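Local atomic coordinates of aspartate semialdehyde dehydrogenase (Francisella tularensis subsp. tularensis, PDB entry 4WOJ), a protein that probably catalyses the NADPH-dependent reductive dephosphorylation of L-aspartyl-4-phosphate to L-aspartate-semialdehyde, an early step on the way to lysine, methionine and threonine. Residues V162-Y167 with H276-T281; T166-S171 with G265-V270. One frame throughout, in Å; residues are numbered along the deposited sequence.

Interaction 1: residues V162-Y167 with H276-T281; sequences VNSSTY and HSQALT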
ATOM      1  N   VAL B 162      -3.958  14.193 -10.744  1.00 25.60           N
ATOM      2  CA  VAL B 162      -4.127  13.001  -9.895  1.00 24.76           C
ATOM      3  C   VAL B 162      -2.833  12.506  -9.246  1.00 26.59           C
ATOM      4  O   VAL B 162      -1.903  12.130  -9.942  1.00 27.32           O
ATOM      5  CB  VAL B 162      -4.637  11.795 -10.733  1.00 23.79           C
ATOM      6  CG1 VAL B 162      -4.968  10.638  -9.831  1.00 22.76           C
ATOM      7  CG2 VAL B 162      -5.827  12.193 -11.600  1.00 22.69           C
ATOM      8  N   ASN B 163      -2.781  12.489  -7.916  1.00 26.66           N
ATOM      9  CA  ASN B 163      -1.762  11.717  -7.228  1.00 25.98           C
ATOM     10  C   ASN B 163      -2.295  10.310  -7.013  1.00 27.34           C
ATOM     11  O   ASN B 163      -3.400  10.176  -6.455  1.00 24.35           O
ATOM     12  CB  ASN B 163      -1.450  12.304  -5.888  1.00 26.30           C
ATOM     13  CG  ASN B 163      -0.232  11.659  -5.259  1.00 30.13           C
ATOM     14  OD1 ASN B 163       0.889  12.034  -5.573  1.00 34.47           O
ATOM     15  ND2 ASN B 163      -0.437  10.727  -4.335  1.00 29.43           N
ATOM     16  N   SER B 164      -1.556   9.288  -7.475  1.00 25.94           N
ATOM     17  CA  SER B 164      -1.862   7.902  -7.150  1.00 25.22           C
ATOM     18  C   SER B 164      -0.724   7.209  -6.404  1.00 25.54           C
ATOM     19  O   SER B 164       0.428   7.271  -6.813  1.00 26.75           O
ATOM     20  CB  SER B 164      -2.193   7.105  -8.396  1.00 27.33           C
ATOM     21  OG  SER B 164      -2.229   5.689  -8.117  1.00 26.66           O
ATOM     22  N   SER B 165      -1.057   6.555  -5.302  1.00 25.67           N
ATOM     23  CA  SER B 165      -0.145   5.639  -4.592  1.00 24.42           C
ATOM     24  C   SER B 165      -0.714   4.224  -4.759  1.00 23.46           C
ATOM     25  O   SER B 165      -1.806   3.959  -4.337  1.00 22.06           O
ATOM     26  CB  SER B 165      -0.062   5.974  -3.103  1.00 25.87           C
ATOM     27  OG  SER B 165       0.396   7.304  -2.864  1.00 27.02           O
ATOM     28  N   THR B 166       0.031   3.328  -5.388  1.00 22.03           N
ATOM     29  CA  THR B 166      -0.493   2.062  -5.742  1.00 22.63           C
ATOM     30  C   THR B 166       0.019   0.980  -4.821  1.00 22.98           C
ATOM     31  O   THR B 166       1.017   1.144  -4.116  1.00 25.32           O
ATOM     32  CB  THR B 166      -0.159   1.646  -7.165  1.00 24.98           C
ATOM     33  OG1 THR B 166       1.180   1.153  -7.209  1.00 23.28           O
ATOM     34  CG2 THR B 166      -0.332   2.816  -8.128  1.00 27.21           C
ATOM     35  N   TYR B 167      -0.758  -0.082  -4.803  1.00 19.53           N
ATOM     36  CA  TYR B 167      -0.587  -1.224  -3.936  1.00 18.48           C
ATOM     37  C   TYR B 167      -0.825  -2.317  -4.930  1.00 17.83           C
ATOM     38  O   TYR B 167      -1.942  -2.755  -5.121  1.00 17.12           O
ATOM     39  CB  TYR B 167      -1.662  -1.258  -2.864  1.00 18.94           C
ATOM     40  CG  TYR B 167      -1.746  -0.080  -1.854  1.00 18.40           C
ATOM     41  CD1 TYR B 167      -2.144   1.196  -2.225  1.00 18.88           C
ATOM     42  CD2 TYR B 167      -1.492  -0.304  -0.505  1.00 19.82           C
ATOM     43  CE1 TYR B 167      -2.228   2.242  -1.281  1.00 18.14           C
ATOM     44  CE2 TYR B 167      -1.580   0.712   0.442  1.00 19.51           C
ATOM     45  CZ  TYR B 167      -1.947   1.990   0.048  1.00 18.95           C
ATOM     46  OH  TYR B 167      -1.991   2.957   1.034  1.00 20.25           O
ATOM     47  N   HIS B 276      -5.115  -4.731  -8.315  1.00 21.39           N
ATOM     48  CA  HIS B 276      -4.353  -3.513  -8.006  1.00 20.11           C
ATOM     49  C   HIS B 276      -5.222  -2.586  -7.242  1.00 16.34           C
ATOM     50  O   HIS B 276      -6.364  -2.395  -7.619  1.00 13.52           O
ATOM     51  CB  HIS B 276      -3.835  -2.807  -9.236  1.00 22.84           C
ATOM     52  CG  HIS B 276      -2.732  -3.550  -9.927  1.00 26.40           C
ATOM     53  ND1 HIS B 276      -2.132  -4.660  -9.384  1.00 27.16           N
ATOM     54  CD2 HIS B 276      -2.120  -3.341 -11.114  1.00 30.67           C
ATOM     55  CE1 HIS B 276      -1.201  -5.106 -10.205  1.00 29.42           C
ATOM     56  NE2 HIS B 276      -1.178  -4.326 -11.266  1.00 31.31           N
ATOM     57  N   SER B 277      -4.690  -2.073  -6.142  1.00 14.84           N
ATOM     58  CA  SER B 277      -5.371  -1.078  -5.390  1.00 16.54           C
ATOM     59  C   SER B 277      -4.637   0.266  -5.529  1.00 16.65           C
ATOM     60  O   SER B 277      -3.455   0.328  -5.851  1.00 16.93           O
ATOM     61  CB  SER B 277      -5.519  -1.460  -3.933  1.00 17.83           C
ATOM     62  OG  SER B 277      -5.970  -2.779  -3.790  1.00 18.01           O
ATOM     63  N   GLN B 278      -5.369   1.332  -5.292  1.00 17.05           N
ATOM     64  CA  GLN B 278      -4.875   2.688  -5.524  1.00 17.23           C
ATOM     65  C   GLN B 278      -5.596   3.656  -4.626  1.00 17.81           C
ATOM     66  O   GLN B 278      -6.808   3.752  -4.693  1.00 16.70           O
ATOM     67  CB  GLN B 278      -5.149   3.122  -6.979  1.00 17.22           C
ATOM     68  CG  GLN B 278      -4.177   2.569  -7.987  1.00 17.64           C
ATOM     69  CD  GLN B 278      -4.374   3.042  -9.398  1.00 18.03           C
ATOM     70  OE1 GLN B 278      -5.074   2.433 -10.172  1.00 18.40           O
ATOM     71  NE2 GLN B 278      -3.666   4.098  -9.764  1.00 20.81           N
ATOM     72  N   ALA B 279      -4.822   4.400  -3.846  1.00 18.18           N
ATOM     73  CA  ALA B 279      -5.258   5.601  -3.173  1.00 18.62           C
ATOM     74  C   ALA B 279      -5.052   6.845  -4.063  1.00 19.97           C
ATOM     75  O   ALA B 279      -3.952   7.188  -4.450  1.00 20.69           O
ATOM     76  CB  ALA B 279      -4.510   5.759  -1.872  1.00 18.80           C
ATOM     77  N   LEU B 280      -6.139   7.531  -4.367  1.00 20.47           N
ATOM     78  CA  LEU B 280      -6.120   8.610  -5.288  1.00 19.37           C
ATOM     79  C   LEU B 280      -6.356   9.874  -4.535  1.00 20.05           C
ATOM     80  O   LEU B 280      -7.177   9.925  -3.633  1.00 19.04           O
ATOM     81  CB  LEU B 280      -7.179   8.443  -6.358  1.00 20.31           C
ATOM     82  CG  LEU B 280      -7.066   7.205  -7.229  1.00 21.82           C
ATOM     83  CD1 LEU B 280      -8.073   7.360  -8.347  1.00 24.54           C
ATOM     84  CD2 LEU B 280      -5.696   6.967  -7.821  1.00 22.57           C
ATOM     85  N   THR B 281      -5.585  10.895  -4.892  1.00 20.06           N
ATOM     86  CA  THR B 281      -5.842  12.255  -4.424  1.00 20.79           C
ATOM     87  C   THR B 281      -5.977  13.088  -5.669  1.00 19.24           C
ATOM     88  O   THR B 281      -5.047  13.215  -6.455  1.00 16.84           O
ATOM     89  CB  THR B 281      -4.726  12.740  -3.511  1.00 23.64           C
ATOM     90  OG1 THR B 281      -4.587  11.820  -2.408  1.00 27.67           O
ATOM     91  CG2 THR B 281      -5.032  14.114  -2.957  1.00 25.61           C
TER
HETATM   92  O   HOH W   1      -2.760   9.974  -3.547  1.00 34.81           O
HETATM   93  O   HOH W   2      -3.836  -4.758  -4.171  1.00 21.28           O
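Strand residues Asn-163 to Tyr-167 pair antiparallel with Ser-277 to Thr-281, side by side in the mixed sheet of the dimerisation domain. Six backbone hydrogen bonds join them, two each at Asn-163/Thr-281, Ser-165/Ala-279 and Tyr-167/Ser-277. The axes of the two segments come within 4.6 Å, with their directions 154° apart. At the non-hydrogen-bonded pairs, Ser-164/Leu-280 and Thr-166/Gln-278, the side chains lie on the face turned to helix 141-149. There Gln-278 NE2 gives a nearly straight bond to Ser-164 OG, 2.7 Å and 168°. The hydroxyl lies in the Gln-278 amide plane. With OG anti to the backbone N (chi1 168°), Ser-164 presents its hydroxyl to Gln-278 NE2. Leu-280 CD2 packs on Ser-164 CB at 3.6 Å. Thr-166 and Gln-278 point the same way, with Thr-166 CG2 3.9 Å from Gln-278 CG.

The other face carries Asn-163, Ser-165, Tyr-167, Ser-277, Ala-279 and Thr-281, and the second subunit covers much of it. Ala-279 CB meets the edge of the Tyr-167 ring at CE1, 4.2 Å away. That ring stacks on Tyr-167 of the second subunit, and its OH bonds to Thr-166 O there. Asn-163 OD1 and Thr-281 OG1 make reciprocal bonds with Thr-281 and Asn-163 of the second subunit. Water 1 accepts from Asn-163 ND2 at 2.6 Å and donates to Ala-279 O and Thr-281 OG1. Water 2 joins Tyr-167 O to Ser-277 OG, 2.9 Å from each. Asn-163, Tyr-167 and Thr-281 thus spend polar atoms on water or on the second subunit, which links this strand pair to the dimer interface.

Interaction 2: residues T166-S171 with G265-V270; sequences TYQAIS and GICVRV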
ATOM      1  N   THR B 166       0.031   3.328  -5.388  1.00 22.03           N
ATOM      2  CA  THR B 166      -0.493   2.062  -5.742  1.00 22.63           C
ATOM      3  C   THR B 166       0.019   0.980  -4.821  1.00 22.98           C
ATOM      4  O   THR B 166       1.017   1.144  -4.116  1.00 25.32           O
ATOM      5  CB  THR B 166      -0.159   1.646  -7.165  1.00 24.98           C
ATOM      6  OG1 THR B 166       1.180   1.153  -7.209  1.00 23.28           O
ATOM      7  CG2 THR B 166      -0.332   2.816  -8.128  1.00 27.21           C
ATOM      8  N   TYR B 167      -0.758  -0.082  -4.803  1.00 19.53           N
ATOM      9  CA  TYR B 167      -0.587  -1.224  -3.936  1.00 18.48           C
ATOM     10  C   TYR B 167      -0.825  -2.317  -4.930  1.00 17.83           C
ATOM     11  O   TYR B 167      -1.942  -2.755  -5.121  1.00 17.12           O
ATOM     12  CB  TYR B 167      -1.662  -1.258  -2.864  1.00 18.94           C
ATOM     13  CG  TYR B 167      -1.746  -0.080  -1.854  1.00 18.40           C
ATOM     14  CD1 TYR B 167      -2.144   1.196  -2.225  1.00 18.88           C
ATOM     15  CD2 TYR B 167      -1.492  -0.304  -0.505  1.00 19.82           C
ATOM     16  CE1 TYR B 167      -2.228   2.242  -1.281  1.00 18.14           C
ATOM     17  CE2 TYR B 167      -1.580   0.712   0.442  1.00 19.51           C
ATOM     18  CZ  TYR B 167      -1.947   1.990   0.048  1.00 18.95           C
ATOM     19  OH  TYR B 167      -1.991   2.957   1.034  1.00 20.25           O
ATOM     20  N   GLN B 168       0.209  -2.618  -5.687  1.00 18.44           N
ATOM     21  CA  GLN B 168       0.125  -3.478  -6.838  1.00 20.06           C
ATOM     22  C   GLN B 168       0.440  -4.946  -6.622  1.00 21.31           C
ATOM     23  O   GLN B 168       1.432  -5.307  -5.998  1.00 22.40           O
ATOM     24  CB  GLN B 168       1.103  -2.996  -7.873  1.00 20.73           C
ATOM     25  CG  GLN B 168       0.617  -1.714  -8.473  1.00 21.61           C
ATOM     26  CD  GLN B 168       1.573  -1.192  -9.492  1.00 21.97           C
ATOM     27  OE1 GLN B 168       1.979  -0.014  -9.429  1.00 22.45           O
ATOM     28  NE2 GLN B 168       1.918  -2.040 -10.476  1.00 20.93           N
ATOM     29  N   ALA B 169      -0.400  -5.772  -7.201  1.00 21.90           N
ATOM     30  CA  ALA B 169      -0.332  -7.224  -7.030  1.00 22.88           C
ATOM     31  C   ALA B 169       0.706  -7.868  -7.951  1.00 23.38           C
ATOM     32  O   ALA B 169       1.158  -7.308  -8.950  1.00 21.37           O
ATOM     33  CB  ALA B 169      -1.690  -7.820  -7.286  1.00 23.35           C
ATOM     34  N   ILE B 170       1.070  -9.084  -7.590  1.00 23.23           N
ATOM     35  CA  ILE B 170       2.224  -9.692  -8.174  1.00 22.09           C
ATOM     36  C   ILE B 170       1.901 -10.148  -9.574  1.00 21.05           C
ATOM     37  O   ILE B 170       2.789 -10.283 -10.368  1.00 22.16           O
ATOM     38  CB  ILE B 170       2.779 -10.814  -7.278  1.00 23.72           C
ATOM     39  CG1 ILE B 170       4.152 -11.269  -7.771  1.00 25.19           C
ATOM     40  CG2 ILE B 170       1.815 -12.020  -7.208  1.00 24.70           C
ATOM     41  CD1 ILE B 170       5.207 -10.187  -7.858  1.00 26.55           C
ATOM     42  N   SER B 171       0.626 -10.334  -9.905  1.00 21.48           N
ATOM     43  CA  SER B 171       0.267 -10.875 -11.224  1.00 21.63           C
ATOM     44  C   SER B 171       0.784 -10.083 -12.373  1.00 22.57           C
ATOM     45  O   SER B 171       1.103 -10.637 -13.407  1.00 23.02           O
ATOM     46  CB  SER B 171      -1.239 -11.080 -11.368  1.00 22.00           C
ATOM     47  OG  SER B 171      -1.959  -9.902 -11.253  1.00 21.60           O
ATOM     48  N   GLY B 265       2.915  10.042  -8.591  1.00 24.22           N
ATOM     49  CA  GLY B 265       2.864   9.400  -7.317  1.00 25.07           C
ATOM     50  C   GLY B 265       3.896   8.280  -7.311  1.00 25.12           C
ATOM     51  O   GLY B 265       4.904   8.341  -8.032  1.00 22.39           O
ATOM     52  N   ILE B 266       3.640   7.262  -6.493  1.00 22.50           N
ATOM     53  CA  ILE B 266       4.525   6.153  -6.414  1.00 23.49           C
ATOM     54  C   ILE B 266       3.829   4.812  -6.650  1.00 23.13           C
ATOM     55  O   ILE B 266       2.714   4.576  -6.168  1.00 20.57           O
ATOM     56  CB  ILE B 266       5.180   6.125  -5.056  1.00 26.70           C
ATOM     57  CG1 ILE B 266       6.428   5.222  -5.109  1.00 25.42           C
ATOM     58  CG2 ILE B 266       4.157   5.657  -4.009  1.00 29.90           C
ATOM     59  CD1 ILE B 266       7.005   4.894  -3.761  1.00 26.85           C
ATOM     60  N   CYS B 267       4.545   3.922  -7.335  1.00 23.45           N
ATOM     61  CA  CYS B 267       4.087   2.571  -7.589  1.00 25.21           C
ATOM     62  C   CYS B 267       4.795   1.536  -6.664  1.00 24.00           C
ATOM     63  O   CYS B 267       6.007   1.441  -6.633  1.00 24.70           O
ATOM     64  CB  CYS B 267       4.228   2.251  -9.090  1.00 26.57           C
ATOM     65  SG  CYS B 267       3.160   3.247 -10.190  1.00 27.62           S
ATOM     66  N   VAL B 268       4.013   0.753  -5.935  1.00 20.96           N
ATOM     67  CA  VAL B 268       4.533  -0.136  -4.906  1.00 20.24           C
ATOM     68  C   VAL B 268       3.979  -1.544  -5.090  1.00 22.45           C
ATOM     69  O   VAL B 268       2.781  -1.730  -5.271  1.00 22.39           O
ATOM     70  CB  VAL B 268       4.148   0.332  -3.502  1.00 21.17           C
ATOM     71  CG1 VAL B 268       4.879  -0.475  -2.418  1.00 20.41           C
ATOM     72  CG2 VAL B 268       4.438   1.844  -3.304  1.00 20.83           C
ATOM     73  N   ARG B 269       4.873  -2.515  -5.077  1.00 21.39           N
ATOM     74  CA  ARG B 269       4.494  -3.879  -5.129  1.00 23.79           C
ATOM     75  C   ARG B 269       4.153  -4.343  -3.742  1.00 25.20           C
ATOM     76  O   ARG B 269       4.902  -4.022  -2.783  1.00 24.80           O
ATOM     77  CB  ARG B 269       5.658  -4.710  -5.677  1.00 24.64           C
ATOM     78  CG  ARG B 269       5.243  -6.090  -6.027  1.00 24.27           C
ATOM     79  CD  ARG B 269       4.361  -6.062  -7.240  1.00 23.87           C
ATOM     80  NE  ARG B 269       5.139  -6.018  -8.460  1.00 23.91           N
ATOM     81  CZ  ARG B 269       4.630  -5.743  -9.652  1.00 26.77           C
ATOM     82  NH1 ARG B 269       3.342  -5.417  -9.801  1.00 26.78           N
ATOM     83  NH2 ARG B 269       5.420  -5.760 -10.709  1.00 30.35           N
ATOM     84  N   VAL B 270       3.009  -5.034  -3.625  1.00 25.02           N
ATOM     85  CA  VAL B 270       2.525  -5.583  -2.319  1.00 23.81           C
ATOM     86  C   VAL B 270       2.138  -7.051  -2.476  1.00 24.26           C
ATOM     87  O   VAL B 270       2.030  -7.512  -3.614  1.00 22.70           O
ATOM     88  CB  VAL B 270       1.319  -4.815  -1.732  1.00 24.22           C
ATOM     89  CG1 VAL B 270       1.680  -3.350  -1.466  1.00 23.98           C
ATOM     90  CG2 VAL B 270       0.093  -4.941  -2.638  1.00 24.63           C
TER
HETATM   91  O   HOH W   3       1.878  -4.818 -12.054  1.00 12.34           O
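The Arg-269 guanidinium and the Gln-168 amide stand almost perpendicular, their planes 87° apart, and the two side chains cross at about a right angle. Water 3 lies at the guanidinium edge, in its plane, and accepts from Arg-269 NH1 at 2.8 Å. A weak bond from Gln-168 NE2 reaches the same water. Ala-169 O, Ile-170 CD1 and Gln-168 NE2 all approach the guanidinium obliquely. The Arg-269 chain bends at chi2 (70°) and chi3 (83°), which bring CD and then NE back toward the other segment. Arg-269 CD rests 3.3 Å from Gln-168 O.

At the other end of the Gln-168 amide, OE1 accepts from Thr-166 OG1 at 2.6 Å, in the carbonyl plane and on a lone pair. Gln-168 OE1 also lies 3.2 Å from Cys-267 CB. Thr-166 OG1 in turn accepts from Val-268 N at 3.1 Å, so this hydroxyl is both donor and acceptor.

Strand 159-167 has its outer neighbour in this chain here, the edge strand 263-266. From Thr-166 to Val-270 three backbone bonds link the roughly parallel chains, with a single bridge at Gln-168 and Arg-269. Thr-166 N bonds to Ile-266 O, Gln-168 N to Val-268 O, and Val-270 N to Gln-168 O. Val-270 CG2 packs 3.6 Å from Tyr-167 C. Outside the contact, Glu-244 accepts from Cys-267 N, and Ile-170 packs on helix 175-191.

Overall arrangement
Interactions 1 and 2 have centres 9 Å apart and share Thr-166 and Tyr-167. Strand 159-167 runs between its two sheet neighbours, 275-284 in interaction 1 and 263-266 in interaction 2. Those neighbours follow each other in the chain. The contacts also meet where His-276 ND1 comes within 3.0 Å of Ala-169 N. His-276 is the predicted proton acceptor, and its side chain is about 4 Å from that of Cys-141, the predicted acyl-thioester residue. The Gln-168 side chain is about 5 Å from that of Cys-141. Both contacts therefore border the probable active site, and both touch the second subunit.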